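Local coordinates for protein phenyl-3-pyruvate decarboxylase (Azospirillum brasilense, PDB 2NXW) that decarboxylates indole-3-pyruvate to indole-3-acetaldehyde in auxin biosynthesis, using thiamine diphosphate and a magnesium ion, at residues L367-I379 and V511-L523. Sequence-based numbering, arbitrary orientation.
Sequences LQADGEPIAPMDI and VRVRTRAELKAAL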
ATOM      1  N   LEU A 367      26.595   1.450  48.082  1.00 18.98           N
ATOM      2  CA  LEU A 367      25.235   1.161  48.504  1.00 18.76           C
ATOM      3  C   LEU A 367      25.130   1.336  50.018  1.00 19.55           C
ATOM      4  O   LEU A 367      25.967   0.825  50.765  1.00 20.48           O
ATOM      5  CB  LEU A 367      24.859  -0.284  48.155  1.00 18.08           C
ATOM      6  CG  LEU A 367      23.582  -0.809  48.815  1.00 18.39           C
ATOM      7  CD1 LEU A 367      22.358  -0.171  48.165  1.00 17.18           C
ATOM      8  CD2 LEU A 367      23.519  -2.326  48.671  1.00 18.52           C
ATOM      9  N   GLN A 368      24.110   2.060  50.467  1.00 19.01           N
ATOM     10  CA  GLN A 368      23.895   2.241  51.897  1.00 19.34           C
ATOM     11  C   GLN A 368      22.983   1.083  52.318  1.00 19.52           C
ATOM     12  O   GLN A 368      21.763   1.147  52.171  1.00 18.23           O
ATOM     13  CB  GLN A 368      23.226   3.592  52.156  1.00 20.91           C
ATOM     14  CG  GLN A 368      24.052   4.751  51.627  1.00 22.75           C
ATOM     15  CD  GLN A 368      25.390   4.877  52.331  1.00 25.95           C
ATOM     16  OE1 GLN A 368      25.447   5.213  53.516  1.00 29.20           O
ATOM     17  NE2 GLN A 368      26.478   4.607  51.607  1.00 26.82           N
ATOM     18  N   ALA A 369      23.587   0.014  52.826  1.00 19.77           N
ATOM     19  CA  ALA A 369      22.830  -1.172  53.224  1.00 20.11           C
ATOM     20  C   ALA A 369      22.082  -0.986  54.534  1.00 20.50           C
ATOM     21  O   ALA A 369      22.477  -1.528  55.567  1.00 23.05           O
ATOM     22  CB  ALA A 369      23.773  -2.374  53.316  1.00 21.54           C
ATOM     23  N   ASP A 370      20.984  -0.242  54.477  1.00 19.41           N
ATOM     24  CA  ASP A 370      20.191   0.058  55.664  1.00 19.61           C
ATOM     25  C   ASP A 370      18.713  -0.286  55.525  1.00 19.53           C
ATOM     26  O   ASP A 370      18.313  -1.031  54.630  1.00 18.28           O
ATOM     27  CB  ASP A 370      20.336   1.543  56.004  1.00 21.09           C
ATOM     28  CG  ASP A 370      19.943   2.434  54.850  1.00 21.36           C
ATOM     29  OD1 ASP A 370      19.091   1.997  54.042  1.00 19.60           O
ATOM     30  OD2 ASP A 370      20.474   3.566  54.756  1.00 23.20           O
ATOM     31  N   GLY A 371      17.890   0.277  56.404  1.00 18.87           N
ATOM     32  CA  GLY A 371      16.469  -0.009  56.380  1.00 17.86           C
ATOM     33  C   GLY A 371      15.599   0.791  55.426  1.00 17.18           C
ATOM     34  O   GLY A 371      14.377   0.658  55.457  1.00 18.75           O
ATOM     35  N   GLU A 372      16.208   1.612  54.576  1.00 17.91           N
ATOM     36  CA  GLU A 372      15.440   2.408  53.625  1.00 17.49           C
ATOM     37  C   GLU A 372      14.948   1.567  52.451  1.00 18.57           C
ATOM     38  O   GLU A 372      15.521   0.515  52.143  1.00 17.84           O
ATOM     39  CB  GLU A 372      16.295   3.546  53.065  1.00 18.57           C
ATOM     40  CG  GLU A 372      16.692   4.615  54.070  1.00 19.22           C
ATOM     41  CD  GLU A 372      15.495   5.309  54.697  1.00 20.31           C
ATOM     42  OE1 GLU A 372      14.481   5.532  53.997  1.00 19.06           O
ATOM     43  OE2 GLU A 372      15.584   5.647  55.894  1.00 19.69           O
ATOM     44  N   PRO A 373      13.871   2.010  51.785  1.00 17.69           N
ATOM     45  CA  PRO A 373      13.353   1.263  50.639  1.00 17.85           C
ATOM     46  C   PRO A 373      14.369   1.290  49.497  1.00 16.05           C
ATOM     47  O   PRO A 373      15.325   2.065  49.504  1.00 17.37           O
ATOM     48  CB  PRO A 373      12.048   1.988  50.300  1.00 20.05           C
ATOM     49  CG  PRO A 373      12.258   3.375  50.851  1.00 21.88           C
ATOM     50  CD  PRO A 373      12.960   3.108  52.153  1.00 19.00           C
ATOM     51  N   ILE A 374      14.152   0.426  48.517  1.00 15.19           N
ATOM     52  CA  ILE A 374      15.050   0.312  47.380  1.00 14.75           C
ATOM     53  C   ILE A 374      14.657   1.202  46.208  1.00 14.66           C
ATOM     54  O   ILE A 374      13.481   1.288  45.851  1.00 16.88           O
ATOM     55  CB  ILE A 374      15.066  -1.145  46.895  1.00 13.77           C
ATOM     56  CG1 ILE A 374      15.570  -2.052  48.015  1.00 14.11           C
ATOM     57  CG2 ILE A 374      15.945  -1.300  45.645  1.00 12.12           C
ATOM     58  CD1 ILE A 374      15.149  -3.503  47.816  1.00 15.23           C
ATOM     59  N   ALA A 375      15.655   1.849  45.615  1.00 14.47           N
ATOM     60  CA  ALA A 375      15.450   2.669  44.430  1.00 14.53           C
ATOM     61  C   ALA A 375      16.303   2.013  43.339  1.00 14.89           C
ATOM     62  O   ALA A 375      17.247   1.285  43.643  1.00 14.56           O
ATOM     63  CB  ALA A 375      15.913   4.105  44.676  1.00 14.81           C
ATOM     64  N   PRO A 376      15.977   2.250  42.063  1.00 14.28           N
ATOM     65  CA  PRO A 376      16.777   1.641  40.996  1.00 14.06           C
ATOM     66  C   PRO A 376      18.284   1.905  41.136  1.00 14.16           C
ATOM     67  O   PRO A 376      19.103   1.016  40.890  1.00 13.99           O
ATOM     68  CB  PRO A 376      16.194   2.268  39.733  1.00 13.04           C
ATOM     69  CG  PRO A 376      14.739   2.394  40.079  1.00 14.53           C
ATOM     70  CD  PRO A 376      14.781   2.920  41.508  1.00 14.00           C
ATOM     71  N   MET A 377      18.673   3.115  41.533  1.00 14.49           N
ATOM     72  CA  MET A 377      20.100   3.391  41.662  1.00 14.36           C
ATOM     73  C   MET A 377      20.778   2.555  42.748  1.00 14.79           C
ATOM     74  O   MET A 377      21.990   2.328  42.690  1.00 14.97           O
ATOM     75  CB  MET A 377      20.355   4.882  41.906  1.00 15.49           C
ATOM     76  CG  MET A 377      19.967   5.773  40.728  1.00 14.55           C
ATOM     77  SD  MET A 377      20.582   5.224  39.115  1.00 16.97           S
ATOM     78  CE  MET A 377      22.303   5.677  39.224  1.00 19.85           C
ATOM     79  N   ASP A 378      20.008   2.106  43.733  1.00 13.89           N
ATOM     80  CA  ASP A 378      20.569   1.269  44.785  1.00 14.49           C
ATOM     81  C   ASP A 378      20.917  -0.090  44.193  1.00 14.33           C
ATOM     82  O   ASP A 378      21.897  -0.721  44.598  1.00 13.69           O
ATOM     83  CB  ASP A 378      19.578   1.098  45.929  1.00 15.03           C
ATOM     84  CG  ASP A 378      19.295   2.405  46.636  1.00 16.57           C
ATOM     85  OD1 ASP A 378      20.271   3.108  46.970  1.00 18.47           O
ATOM     86  OD2 ASP A 378      18.106   2.717  46.855  1.00 17.62           O
ATOM     87  N   ILE A 379      20.114  -0.547  43.237  1.00 13.07           N
ATOM     88  CA  ILE A 379      20.389  -1.829  42.600  1.00 13.57           C
ATOM     89  C   ILE A 379      21.675  -1.694  41.783  1.00 13.89           C
ATOM     90  O   ILE A 379      22.524  -2.582  41.806  1.00 13.28           O
ATOM     91  CB  ILE A 379      19.197  -2.268  41.725  1.00 12.27           C
ATOM     92  CG1 ILE A 379      17.974  -2.491  42.619  1.00 12.57           C
ATOM     93  CG2 ILE A 379      19.548  -3.567  40.972  1.00 13.61           C
ATOM     94  CD1 ILE A 379      16.686  -2.756  41.839  1.00 13.38           C
ATOM     95  N   VAL A 511      13.696 -14.650  46.361  1.00 11.55           N
ATOM     96  CA  VAL A 511      13.623 -13.887  47.592  1.00 13.45           C
ATOM     97  C   VAL A 511      13.085 -12.495  47.294  1.00 13.31           C
ATOM     98  O   VAL A 511      13.497 -11.852  46.331  1.00 13.69           O
ATOM     99  CB  VAL A 511      15.008 -13.794  48.305  1.00 14.38           C
ATOM    100  CG1 VAL A 511      16.021 -13.104  47.441  1.00 15.22           C
ATOM    101  CG2 VAL A 511      14.859 -13.073  49.644  1.00 16.21           C
ATOM    102  N   ARG A 512      12.134 -12.049  48.110  1.00 13.30           N
ATOM    103  CA  ARG A 512      11.572 -10.707  47.958  1.00 13.90           C
ATOM    104  C   ARG A 512      12.307  -9.816  48.951  1.00 13.84           C
ATOM    105  O   ARG A 512      12.404 -10.142  50.139  1.00 17.11           O
ATOM    106  CB  ARG A 512      10.075 -10.706  48.270  1.00 13.08           C
ATOM    107  CG  ARG A 512       9.473  -9.300  48.380  1.00 12.65           C
ATOM    108  CD  ARG A 512       7.958  -9.325  48.550  1.00 13.23           C
ATOM    109  NE  ARG A 512       7.279  -9.568  47.281  1.00 13.81           N
ATOM    110  CZ  ARG A 512       6.018  -9.240  47.031  1.00 16.89           C
ATOM    111  NH1 ARG A 512       5.275  -8.673  47.979  1.00 17.81           N
ATOM    112  NH2 ARG A 512       5.519  -9.396  45.815  1.00 17.01           N
ATOM    113  N   VAL A 513      12.839  -8.705  48.467  1.00 12.42           N
ATOM    114  CA  VAL A 513      13.570  -7.782  49.323  1.00 12.42           C
ATOM    115  C   VAL A 513      12.925  -6.400  49.269  1.00 13.22           C
ATOM    116  O   VAL A 513      12.482  -5.952  48.205  1.00 13.26           O
ATOM    117  CB  VAL A 513      15.083  -7.692  48.924  1.00 13.48           C
ATOM    118  CG1 VAL A 513      15.757  -9.048  49.150  1.00 14.93           C
ATOM    119  CG2 VAL A 513      15.244  -7.272  47.466  1.00 14.05           C
ATOM    120  N   ARG A 514      12.845  -5.749  50.431  1.00 13.40           N
ATOM    121  CA  ARG A 514      12.249  -4.415  50.539  1.00 14.63           C
ATOM    122  C   ARG A 514      13.211  -3.320  50.988  1.00 15.54           C
ATOM    123  O   ARG A 514      12.979  -2.140  50.706  1.00 17.06           O
ATOM    124  CB  ARG A 514      11.062  -4.448  51.499  1.00 15.61           C
ATOM    125  CG  ARG A 514       9.864  -5.209  50.966  1.00 17.17           C
ATOM    126  CD  ARG A 514       8.651  -5.060  51.894  1.00 16.36           C
ATOM    127  NE  ARG A 514       7.469  -5.689  51.321  1.00 21.49           N
ATOM    128  CZ  ARG A 514       6.728  -5.146  50.359  1.00 19.81           C
ATOM    129  NH1 ARG A 514       7.047  -3.953  49.871  1.00 20.98           N
ATOM    130  NH2 ARG A 514       5.678  -5.801  49.886  1.00 24.15           N
ATOM    131  N   THR A 515      14.267  -3.685  51.712  1.00 13.57           N
ATOM    132  CA  THR A 515      15.228  -2.687  52.169  1.00 14.65           C
ATOM    133  C   THR A 515      16.573  -2.819  51.481  1.00 14.56           C
ATOM    134  O   THR A 515      16.898  -3.863  50.888  1.00 13.93           O
ATOM    135  CB  THR A 515      15.473  -2.780  53.680  1.00 15.32           C
ATOM    136  OG1 THR A 515      16.137  -4.015  53.977  1.00 16.52           O
ATOM    137  CG2 THR A 515      14.162  -2.728  54.437  1.00 16.40           C
ATOM    138  N   ARG A 516      17.365  -1.756  51.549  1.00 13.65           N
ATOM    139  CA  ARG A 516      18.672  -1.778  50.938  1.00 13.54           C
ATOM    140  C   ARG A 516      19.568  -2.841  51.568  1.00 15.22           C
ATOM    141  O   ARG A 516      20.363  -3.470  50.876  1.00 15.79           O
ATOM    142  CB  ARG A 516      19.298  -0.389  51.014  1.00 15.72           C
ATOM    143  CG  ARG A 516      18.506   0.622  50.192  1.00 15.84           C
ATOM    144  CD  ARG A 516      19.244   1.917  49.933  1.00 18.21           C
ATOM    145  NE  ARG A 516      19.385   2.754  51.122  1.00 18.52           N
ATOM    146  CZ  ARG A 516      19.624   4.060  51.077  1.00 21.73           C
ATOM    147  NH1 ARG A 516      19.735   4.674  49.903  1.00 22.91           N
ATOM    148  NH2 ARG A 516      19.772   4.749  52.205  1.00 21.37           N
ATOM    149  N   ALA A 517      19.426  -3.057  52.873  1.00 14.89           N
ATOM    150  CA  ALA A 517      20.226  -4.079  53.543  1.00 15.68           C
ATOM    151  C   ALA A 517      19.828  -5.462  53.017  1.00 16.14           C
ATOM    152  O   ALA A 517      20.691  -6.302  52.762  1.00 15.27           O
ATOM    153  CB  ALA A 517      20.027  -4.005  55.057  1.00 16.13           C
ATOM    154  N   GLU A 518      18.532  -5.691  52.832  1.00 15.54           N
ATOM    155  CA  GLU A 518      18.070  -6.981  52.319  1.00 14.90           C
ATOM    156  C   GLU A 518      18.565  -7.185  50.892  1.00 14.53           C
ATOM    157  O   GLU A 518      18.936  -8.291  50.506  1.00 14.27           O
ATOM    158  CB  GLU A 518      16.546  -7.057  52.372  1.00 14.79           C
ATOM    159  CG  GLU A 518      16.009  -7.121  53.793  1.00 16.35           C
ATOM    160  CD  GLU A 518      14.507  -6.958  53.870  1.00 18.40           C
ATOM    161  OE1 GLU A 518      13.878  -6.533  52.871  1.00 18.11           O
ATOM    162  OE2 GLU A 518      13.941  -7.242  54.943  1.00 21.62           O
ATOM    163  N   LEU A 519      18.569  -6.119  50.102  1.00 13.70           N
ATOM    164  CA  LEU A 519      19.055  -6.217  48.735  1.00 13.58           C
ATOM    165  C   LEU A 519      20.528  -6.626  48.707  1.00 14.07           C
ATOM    166  O   LEU A 519      20.928  -7.502  47.932  1.00 13.54           O
ATOM    167  CB  LEU A 519      18.887  -4.869  48.021  1.00 13.39           C
ATOM    168  CG  LEU A 519      19.607  -4.675  46.682  1.00 14.45           C
ATOM    169  CD1 LEU A 519      19.000  -5.571  45.612  1.00 14.61           C
ATOM    170  CD2 LEU A 519      19.494  -3.206  46.273  1.00 15.36           C
ATOM    171  N   LYS A 520      21.344  -5.998  49.550  1.00 14.56           N
ATOM    172  CA  LYS A 520      22.770  -6.310  49.570  1.00 14.53           C
ATOM    173  C   LYS A 520      22.982  -7.778  49.925  1.00 14.13           C
ATOM    174  O   LYS A 520      23.767  -8.474  49.266  1.00 14.55           O
ATOM    175  CB  LYS A 520      23.496  -5.408  50.580  1.00 17.15           C
ATOM    176  CG  LYS A 520      24.997  -5.250  50.347  1.00 20.06           C
ATOM    177  CD  LYS A 520      25.787  -6.363  50.988  1.00 20.57           C
ATOM    178  CE  LYS A 520      27.288  -6.120  50.859  1.00 20.34           C
ATOM    179  NZ  LYS A 520      28.072  -7.235  51.460  1.00 20.08           N
ATOM    180  N   ALA A 521      22.283  -8.249  50.951  1.00 14.84           N
ATOM    181  CA  ALA A 521      22.408  -9.643  51.380  1.00 14.62           C
ATOM    182  C   ALA A 521      21.937 -10.617  50.307  1.00 14.86           C
ATOM    183  O   ALA A 521      22.592 -11.629  50.042  1.00 15.54           O
ATOM    184  CB  ALA A 521      21.617  -9.873  52.673  1.00 15.05           C
ATOM    185  N   ALA A 522      20.807 -10.315  49.679  1.00 14.05           N
ATOM    186  CA  ALA A 522      20.276 -11.196  48.648  1.00 12.88           C
ATOM    187  C   ALA A 522      21.179 -11.288  47.429  1.00 13.01           C
ATOM    188  O   ALA A 522      21.299 -12.363  46.836  1.00 13.57           O
ATOM    189  CB  ALA A 522      18.882 -10.728  48.230  1.00 12.48           C
ATOM    190  N   LEU A 523      21.804 -10.178  47.038  1.00 12.01           N
ATOM    191  CA  LEU A 523      22.683 -10.212  45.875  1.00 12.33           C
ATOM    192  C   LEU A 523      23.889 -11.093  46.185  1.00 13.39           C
ATOM    193  O   LEU A 523      24.297 -11.894  45.347  1.00 13.90           O
ATOM    194  CB  LEU A 523      23.141  -8.795  45.463  1.00 14.02           C
ATOM    195  CG  LEU A 523      23.853  -8.730  44.103  1.00 13.49           C
ATOM    196  CD1 LEU A 523      22.869  -9.121  43.006  1.00 14.71           C
ATOM    197  CD2 LEU A 523      24.403  -7.310  43.830  1.00 13.84           C
TER
HETATM  198  O   HOH W   1      11.651  -0.962  48.749  1.00 20.05           O
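CG of Asp-370 stands between its backbone N and carbonyl carbon (chi1 56°), and the Arg-516 chain bends at chi3 (-71°). With these torsions the two side chains lie side by side, pointing the same way. The result is a side-on, two-nitrogen salt bridge at the start of helix 516-528, in the C-terminal thiamine diphosphate-binding domain. Arg-516 NE gives a nearly straight bond to Asp-370 OD1 at 3.0 Å. Arg-516 NH2 reaches the syn lone pair of Asp-370 OD2 at 2.9 Å. Asp-370 OD1 also accepts from Glu-372 N, on the opposite face of the carboxylate, and this closes an Asx turn. Gln-368 CB and Glu-372 CB cover opposite faces of the guanidinium. Asp-378, in helix 376-388, completes the salt-bridge network with a weak 3.4 Å bond from Arg-516 NH1 to Asp-378 OD1. Asp-378 OD2 accepts from Ala-375 N. A leucine in place of Arg-516 would probably leave both aspartates without their cationic mate and the Asp-370 carboxylate less firmly fixed. Backbone bonds join the loop to the first turn of helix 516-528: Ala-517 N to Asp-370 O, and Arg-516 N to Glu-372 O. That turn carries a capping box formed by Thr-515 and Glu-518. On the buried side, Ile-374 CD1 packs on Val-513 CG2 and Leu-519 CB. Ile-379 CG1 packs on Leu-519 CD2 (4.0 Å), and Ile-379 also touches Ile-472 and Phe-474 of strand 470-475 in the parallel sheet. At the strand end, one water accepts from Ile-374 N at 2.9 Å and donates to Arg-514 O at 2.6 Å.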